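Local coordinates for polyketide synthase PksJ (Bacillus subtilis subsp. subtilis, PDB 4J1Q), which catalyses, through its ketoreductase domain, the stereoselective reduction of alpha- and beta-keto groups with NADPH on the bacillaene polyketide assembly line, at residues H47-F52 with I109-V114; A105-I110 with F137-A142; L122-S127 with V144-K149. All coordinates share one frame; numbering follows the deposited sequence.

Contact 1. Residues H47-F52 with I109-V114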
# COMPACT_ATOMS: atom_id res chain seq x y z
N HIS A 47 22.59 -11.54 -11.65
CA HIS A 47 22.37 -10.16 -11.24
C HIS A 47 21.48 -9.46 -12.22
O HIS A 47 21.81 -9.33 -13.41
CB HIS A 47 23.68 -9.39 -11.13
CG HIS A 47 23.52 -8.00 -10.55
ND1 HIS A 47 24.51 -7.36 -9.90
CD2 HIS A 47 22.42 -7.14 -10.52
CE1 HIS A 47 24.09 -6.15 -9.51
NE2 HIS A 47 22.81 -6.00 -9.92
N ILE A 48 20.33 -8.99 -11.70
CA ILE A 48 19.33 -8.33 -12.53
C ILE A 48 19.01 -6.96 -12.00
O ILE A 48 18.85 -6.77 -10.79
CB ILE A 48 18.03 -9.14 -12.60
CG1 ILE A 48 18.32 -10.55 -13.08
CG2 ILE A 48 17.01 -8.46 -13.50
CD1 ILE A 48 17.11 -11.29 -13.57
N ILE A 49 18.96 -5.99 -12.90
CA ILE A 49 18.60 -4.63 -12.54
C ILE A 49 17.50 -4.10 -13.44
O ILE A 49 17.56 -4.25 -14.66
CB ILE A 49 19.81 -3.68 -12.57
CG1 ILE A 49 20.47 -3.68 -13.94
CG2 ILE A 49 20.82 -4.10 -11.52
CD1 ILE A 49 21.66 -2.74 -14.06
N VAL A 50 16.44 -3.58 -12.82
CA VAL A 50 15.25 -3.14 -13.54
C VAL A 50 15.12 -1.64 -13.36
O VAL A 50 15.11 -1.15 -12.24
CB VAL A 50 13.99 -3.83 -12.98
CG1 VAL A 50 12.75 -3.43 -13.76
CG2 VAL A 50 14.17 -5.33 -12.98
N LEU A 51 15.07 -0.90 -14.47
CA LEU A 51 14.98 0.57 -14.45
C LEU A 51 13.59 1.03 -14.85
O LEU A 51 13.12 0.75 -15.96
CB LEU A 51 16.01 1.21 -15.41
CG LEU A 51 17.30 0.46 -15.71
CD1 LEU A 51 17.96 1.08 -16.94
CD2 LEU A 51 18.24 0.52 -14.51
N PHE A 52 12.99 1.85 -14.00
CA PHE A 52 11.62 2.29 -14.19
C PHE A 52 11.59 3.64 -14.89
O PHE A 52 11.56 4.69 -14.24
CB PHE A 52 10.92 2.42 -12.83
CG PHE A 52 10.48 1.11 -12.27
CD1 PHE A 52 9.21 0.63 -12.51
CD2 PHE A 52 11.34 0.34 -11.50
CE1 PHE A 52 8.81 -0.59 -12.01
CE2 PHE A 52 10.94 -0.88 -10.99
CZ PHE A 52 9.70 -1.37 -11.30
N ILE A 109 20.04 -11.75 -7.49
CA ILE A 109 19.84 -10.40 -7.02
C ILE A 109 19.07 -9.60 -8.07
O ILE A 109 19.43 -9.62 -9.26
CB ILE A 109 21.18 -9.70 -6.69
CG1 ILE A 109 20.90 -8.34 -6.05
CG2 ILE A 109 22.00 -9.52 -7.96
CD1 ILE A 109 22.05 -7.76 -5.25
N ILE A 110 17.93 -9.03 -7.66
CA ILE A 110 17.26 -8.02 -8.45
C ILE A 110 17.31 -6.68 -7.74
O ILE A 110 17.01 -6.60 -6.55
CB ILE A 110 15.78 -8.36 -8.70
CG1 ILE A 110 15.61 -9.85 -8.89
CG2 ILE A 110 15.25 -7.59 -9.91
CD1 ILE A 110 14.17 -10.25 -9.15
N GLN A 111 17.66 -5.64 -8.49
CA GLN A 111 17.63 -4.29 -7.98
C GLN A 111 16.75 -3.44 -8.87
O GLN A 111 16.95 -3.38 -10.11
CB GLN A 111 19.04 -3.70 -7.97
CG GLN A 111 20.07 -4.60 -7.31
CD GLN A 111 21.44 -3.96 -7.27
OE1 GLN A 111 22.02 -3.67 -8.31
NE2 GLN A 111 21.94 -3.69 -6.07
N ALA A 112 15.78 -2.79 -8.25
CA ALA A 112 14.89 -1.91 -8.98
C ALA A 112 15.35 -0.50 -8.79
O ALA A 112 15.66 -0.07 -7.67
CB ALA A 112 13.46 -2.06 -8.51
N ILE A 113 15.47 0.22 -9.91
CA ILE A 113 15.89 1.60 -9.84
C ILE A 113 14.70 2.49 -10.10
O ILE A 113 14.06 2.39 -11.13
CB ILE A 113 17.03 1.90 -10.84
CG1 ILE A 113 18.01 0.73 -10.87
CG2 ILE A 113 17.75 3.16 -10.43
CD1 ILE A 113 18.75 0.44 -9.58
N VAL A 114 14.32 3.20 -9.05
CA VAL A 114 13.18 4.09 -9.12
C VAL A 114 13.74 5.50 -8.93
O VAL A 114 14.45 5.76 -7.95
CB VAL A 114 12.15 3.77 -8.00
CG1 VAL A 114 10.84 4.55 -8.19
CG2 VAL A 114 11.90 2.27 -7.94
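His47 and Gln111 join the two strands by their side chains: His47 NE2 donates to Gln111 OE1 at 2.9 Å. The bond is bent, 137° at the hydrogen; the oxygen lies near the plane of the imidazole, but the donor sits well above the plane of the amide. Gln111 NE2 gives hydrogen bonds to Gln143 OE1 and Leu160 O, which fixes the rotation of this buried amide.

Five bonds pair the backbones in parallel register: Ile48 N to Ile109 O, Gln111 N to Ile48 O, Val50 N to Gln111 O, Ile113 N to Val50 O at 2.7 Å, and Phe52 N to Ile113 O. The pairing is consistent with the structural subdomain of polyketide-synthase ketoreductases, a Rossmann-like unit away from the bound NADPH.

On the His47 face, Ile109 CG2 lies over one face of the imidazole, displaced toward its rim, in a CH-pi contact 3.6 Å from the centroid, and Leu51 CD2 packs alongside Ile113 CG1. On the other face Ile110 CG2 fits against Val50 CG2 at 4.0 Å and also reaches Ile48 CG2. The Phe52 ring turns its edge to the Ala112 methyl, CE2 to CB 3.7 Å, while Val114 CG2 approaches CD2 obliquely.

Contact 2. Residues A105-I110 with F137-A142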
# COMPACT_ATOMS: atom_id res chain seq x y z
N ALA A 105 17.80 -23.33 -8.07
CA ALA A 105 19.17 -23.79 -8.23
C ALA A 105 20.15 -22.96 -7.41
O ALA A 105 21.02 -23.51 -6.74
CB ALA A 105 19.57 -23.78 -9.70
N GLY A 106 20.02 -21.64 -7.49
CA GLY A 106 21.07 -20.76 -7.00
C GLY A 106 20.60 -19.35 -6.73
O GLY A 106 19.49 -18.95 -7.13
N ARG A 107 21.48 -18.55 -6.14
CA ARG A 107 21.11 -17.22 -5.68
C ARG A 107 21.00 -16.17 -6.76
O ARG A 107 21.69 -16.20 -7.79
CB ARG A 107 22.07 -16.73 -4.60
CG ARG A 107 21.82 -17.34 -3.24
CD ARG A 107 22.60 -16.57 -2.19
NE ARG A 107 22.42 -17.14 -0.86
CZ ARG A 107 21.42 -16.81 -0.04
NH1 ARG A 107 20.55 -15.87 -0.39
NH2 ARG A 107 21.32 -17.40 1.15
N ILE A 108 20.13 -15.21 -6.51
CA ILE A 108 19.96 -14.15 -7.46
C ILE A 108 19.65 -12.82 -6.80
O ILE A 108 19.15 -12.77 -5.69
CB ILE A 108 18.89 -14.51 -8.49
CG1 ILE A 108 19.07 -15.97 -8.93
CG2 ILE A 108 18.93 -13.51 -9.64
CD1 ILE A 108 18.55 -16.28 -10.32
N ILE A 109 20.04 -11.75 -7.49
CA ILE A 109 19.84 -10.40 -7.02
C ILE A 109 19.07 -9.60 -8.07
O ILE A 109 19.43 -9.62 -9.26
CB ILE A 109 21.18 -9.70 -6.69
CG1 ILE A 109 20.90 -8.34 -6.05
CG2 ILE A 109 22.00 -9.52 -7.96
CD1 ILE A 109 22.05 -7.76 -5.25
N ILE A 110 17.93 -9.03 -7.66
CA ILE A 110 17.26 -8.02 -8.45
C ILE A 110 17.31 -6.68 -7.74
O ILE A 110 17.01 -6.60 -6.55
CB ILE A 110 15.78 -8.36 -8.70
CG1 ILE A 110 15.61 -9.85 -8.89
CG2 ILE A 110 15.25 -7.59 -9.91
CD1 ILE A 110 14.17 -10.25 -9.15
N PHE A 137 10.79 -17.17 -2.37
CA PHE A 137 12.00 -17.67 -2.99
C PHE A 137 13.22 -17.52 -2.06
O PHE A 137 13.82 -16.46 -2.00
CB PHE A 137 12.24 -16.99 -4.35
CG PHE A 137 11.09 -17.15 -5.33
CD1 PHE A 137 10.36 -16.04 -5.78
CD2 PHE A 137 10.70 -18.41 -5.77
CE1 PHE A 137 9.32 -16.19 -6.67
CE2 PHE A 137 9.61 -18.57 -6.61
CZ PHE A 137 8.91 -17.46 -7.07
N SER A 138 13.56 -18.58 -1.34
CA SER A 138 14.68 -18.61 -0.39
C SER A 138 15.93 -17.81 -0.79
O SER A 138 16.61 -17.24 0.05
CB SER A 138 15.09 -20.07 -0.10
OG SER A 138 14.38 -20.62 0.98
N LYS A 139 16.32 -17.89 -2.06
CA LYS A 139 17.68 -17.55 -2.46
C LYS A 139 17.70 -16.29 -3.31
O LYS A 139 18.67 -16.02 -4.04
CB LYS A 139 18.31 -18.72 -3.22
CG LYS A 139 18.33 -20.02 -2.43
CD LYS A 139 19.27 -21.04 -3.05
CE LYS A 139 19.13 -22.38 -2.35
NZ LYS A 139 20.24 -23.32 -2.67
N LEU A 140 16.64 -15.51 -3.18
CA LEU A 140 16.51 -14.25 -3.88
C LEU A 140 16.84 -13.10 -2.93
O LEU A 140 16.43 -13.11 -1.77
CB LEU A 140 15.09 -14.11 -4.40
CG LEU A 140 14.69 -12.76 -4.97
CD1 LEU A 140 15.52 -12.46 -6.19
CD2 LEU A 140 13.21 -12.81 -5.34
N THR A 141 17.64 -12.16 -3.42
CA THR A 141 17.80 -10.86 -2.81
C THR A 141 17.14 -9.82 -3.71
O THR A 141 17.47 -9.73 -4.89
CB THR A 141 19.29 -10.48 -2.62
OG1 THR A 141 19.87 -11.27 -1.58
CG2 THR A 141 19.43 -9.00 -2.23
N ALA A 142 16.21 -9.04 -3.15
CA ALA A 142 15.52 -8.02 -3.93
C ALA A 142 15.60 -6.64 -3.26
O ALA A 142 15.19 -6.47 -2.11
CB ALA A 142 14.08 -8.42 -4.18
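Three backbone hydrogen bonds hold Ile108 and Ile110 to the chain at Lys139-Thr141. Ile108 uses both its polar atoms: its N donates to Lys139 O at 3.0 Å, and its O accepts from Thr141 N at 2.8 Å in a nearly straight bond, 177° at the hydrogen. Ile110 N donates to Thr141 O at 2.9 Å. Weaker CA-H...O contacts fill in between, among them Arg107 CA to Lys139 O at 3.2 Å.

The segment 137-142 enters the sheet through a type I turn from Phe137 to Leu140, closed by Leu140 N on Phe137 O, directly after helix 126-136. Together with strand 108-115 this makes a right-handed beta-alpha-beta crossover of the Rossmann type, whose strand segments 108-110 and 140-142 run parallel, 17° apart. The helix also reaches the returning strand through Glu134 OE1, which accepts from Ala142 N.

On the face that carries Leu140, chi1 of 171° places its CG opposite the backbone N, and CD1 swings in against Ile110 CG1 at 3.8 Å. Across the sheet, Thr141 CG2 lies beside Ile109 CG1 at 4.1 Å, both side chains pointing the same way; Thr141 OG1 has a weak hydrogen bond to Tyr44 OH. Farther out, where the strands begin, the aliphatic part of Arg107 crosses Lys139 at about a right angle, CG to CB 3.8 Å. Their extended chains diverge from there, which keeps the two like charges well apart, Arg107 NE and Lys139 NZ being 6.8 Å from each other.

Contact 3. Residues L122-S127 with V144-K149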
# COMPACT_ATOMS: atom_id res chain seq x y z
N LEU A 122 5.95 6.62 -7.26
CA LEU A 122 5.01 5.56 -7.03
C LEU A 122 5.51 4.15 -7.37
O LEU A 122 5.09 3.19 -6.74
CB LEU A 122 3.73 5.87 -7.77
CG LEU A 122 3.05 7.16 -7.29
CD1 LEU A 122 1.78 7.40 -8.09
CD2 LEU A 122 2.75 7.08 -5.80
N PHE A 123 6.39 4.04 -8.37
CA PHE A 123 7.02 2.76 -8.72
C PHE A 123 7.75 2.15 -7.52
O PHE A 123 8.00 0.97 -7.50
CB PHE A 123 7.99 2.94 -9.90
CG PHE A 123 7.30 3.32 -11.19
CD1 PHE A 123 7.87 4.25 -12.04
CD2 PHE A 123 6.07 2.78 -11.53
CE1 PHE A 123 7.23 4.64 -13.20
CE2 PHE A 123 5.44 3.12 -12.71
CZ PHE A 123 6.01 4.07 -13.55
N ALA A 124 8.10 2.97 -6.54
CA ALA A 124 8.75 2.49 -5.32
C ALA A 124 7.88 1.44 -4.62
O ALA A 124 8.37 0.61 -3.83
CB ALA A 124 9.03 3.66 -4.37
N GLY A 125 6.58 1.52 -4.88
CA GLY A 125 5.67 0.46 -4.48
C GLY A 125 6.09 -0.96 -4.86
O GLY A 125 5.63 -1.93 -4.27
N VAL A 126 6.90 -1.10 -5.90
CA VAL A 126 7.33 -2.43 -6.34
C VAL A 126 7.93 -3.20 -5.15
O VAL A 126 8.05 -4.41 -5.16
CB VAL A 126 8.34 -2.37 -7.48
CG1 VAL A 126 9.67 -1.81 -6.98
CG2 VAL A 126 8.52 -3.76 -8.08
N SER A 127 8.26 -2.47 -4.10
CA SER A 127 8.77 -3.09 -2.89
C SER A 127 7.86 -4.12 -2.21
O SER A 127 8.35 -5.09 -1.62
CB SER A 127 9.10 -2.02 -1.88
OG SER A 127 9.45 -2.65 -0.66
N VAL A 144 14.96 -2.35 -3.72
CA VAL A 144 14.43 -1.24 -4.47
C VAL A 144 15.27 -0.03 -4.12
O VAL A 144 15.61 0.18 -2.96
CB VAL A 144 12.95 -1.01 -4.13
CG1 VAL A 144 12.79 -1.03 -2.62
CG2 VAL A 144 12.46 0.31 -4.70
N ILE A 145 15.75 0.66 -5.14
CA ILE A 145 16.69 1.75 -4.96
C ILE A 145 16.13 3.00 -5.62
O ILE A 145 16.02 3.08 -6.84
CB ILE A 145 18.06 1.41 -5.59
CG1 ILE A 145 18.75 0.31 -4.78
CG2 ILE A 145 18.92 2.67 -5.69
CD1 ILE A 145 19.68 -0.56 -5.61
N GLU A 146 15.78 3.98 -4.79
CA GLU A 146 15.13 5.19 -5.26
C GLU A 146 16.20 6.27 -5.45
O GLU A 146 17.02 6.50 -4.57
CB GLU A 146 14.09 5.67 -4.23
CG GLU A 146 13.00 4.65 -3.91
CD GLU A 146 12.25 4.94 -2.61
OE1 GLU A 146 11.82 6.10 -2.38
OE2 GLU A 146 12.06 3.98 -1.83
N ILE A 147 16.19 6.92 -6.61
CA ILE A 147 17.28 7.83 -6.96
C ILE A 147 16.73 9.15 -7.45
O ILE A 147 15.92 9.18 -8.38
CB ILE A 147 18.15 7.25 -8.08
CG1 ILE A 147 18.82 5.96 -7.60
CG2 ILE A 147 19.17 8.28 -8.55
CD1 ILE A 147 19.54 5.21 -8.69
N GLU A 148 17.19 10.23 -6.84
CA GLU A 148 16.69 11.57 -7.12
C GLU A 148 16.99 12.05 -8.55
O GLU A 148 16.11 12.60 -9.22
CB GLU A 148 17.24 12.58 -6.09
CG GLU A 148 17.29 14.02 -6.58
CD GLU A 148 16.04 14.82 -6.23
OE1 GLU A 148 15.48 14.65 -5.12
OE2 GLU A 148 15.63 15.65 -7.06
N LYS A 149 18.23 11.86 -9.00
CA LYS A 149 18.55 12.02 -10.43
C LYS A 149 19.67 11.07 -10.80
O LYS A 149 20.84 11.44 -10.73
CB LYS A 149 18.98 13.46 -10.76
CG LYS A 149 18.20 14.56 -10.05
CD LYS A 149 16.78 14.67 -10.59
CE LYS A 149 16.66 15.81 -11.58
NZ LYS A 149 15.54 15.50 -12.51
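Val144 spreads its two methyls against Val126 and Ser127 at the entry of helix 126-136 and the 3-10 segment before it. CG1 meets Ser127 CB at 3.9 Å, whereas CG2 reaches Val126 CG1 and the carbonyl oxygen of Ala124, each at 4.2 Å. With chi1 at 47°, CG1 of Val144 stands between the backbone N and carbonyl carbon of its own residue, so CG1 is directed at Ser127 and CG2 at Val126 and Ala124. The Val126 and Val144 side chains run antiparallel past one another, touching through one methyl of each.

Ala124 faces Glu146, two residues along the strand. Its CB rests against the carboxylate carbon, CB to CD 3.9 Å, and lies at nearly the same distance from OE2. A chi1 of -58° and an extended chain beyond CG bring the acid group up to the Ala124 methyl in the 3-10 segment. There Glu146 OE1 forms a salt bridge with Arg173 NH2 from the neighbouring strand, so the methyl packs on a carboxylate already fixed by its counter-charge. Ser127 meets Val144 mainly through CB; its OG makes a weak hydrogen bond to Lys131 NZ within the helix.

The contact is thin, burying 168 Å² in all, and consists of van der Waals packing of Ala124, Val126 and Ser127 on Val144 and the Glu146 carboxylate. It sets the entry of helix 126-136 against the C-terminal half of strand 140-147, the helix-on-sheet packing of a Rossmann-type beta-alpha-beta unit.

Overall arrangement
After strand 22-31 the chain forms strand 46-52, passes through three helices and strand 70-74, and returns on strand 108-115, where contact 1 closes the longest of the three loops. Contact 2 opens just ahead of that same strand and runs into it, sharing Ile109 and Ile110 with contact 1, and closes on strand 140-147 after helix 126-136. Contact 3 begins inside the loop of contact 2 and ends beyond it, so these two cross, whereas contact 1 closes before contact 3 opens. Contacts 1 and 2 join three neighbouring parallel strands; contact 3 adds the helix entry, and the rings of Phe52 and Phe123 meet between contacts 1 and 3.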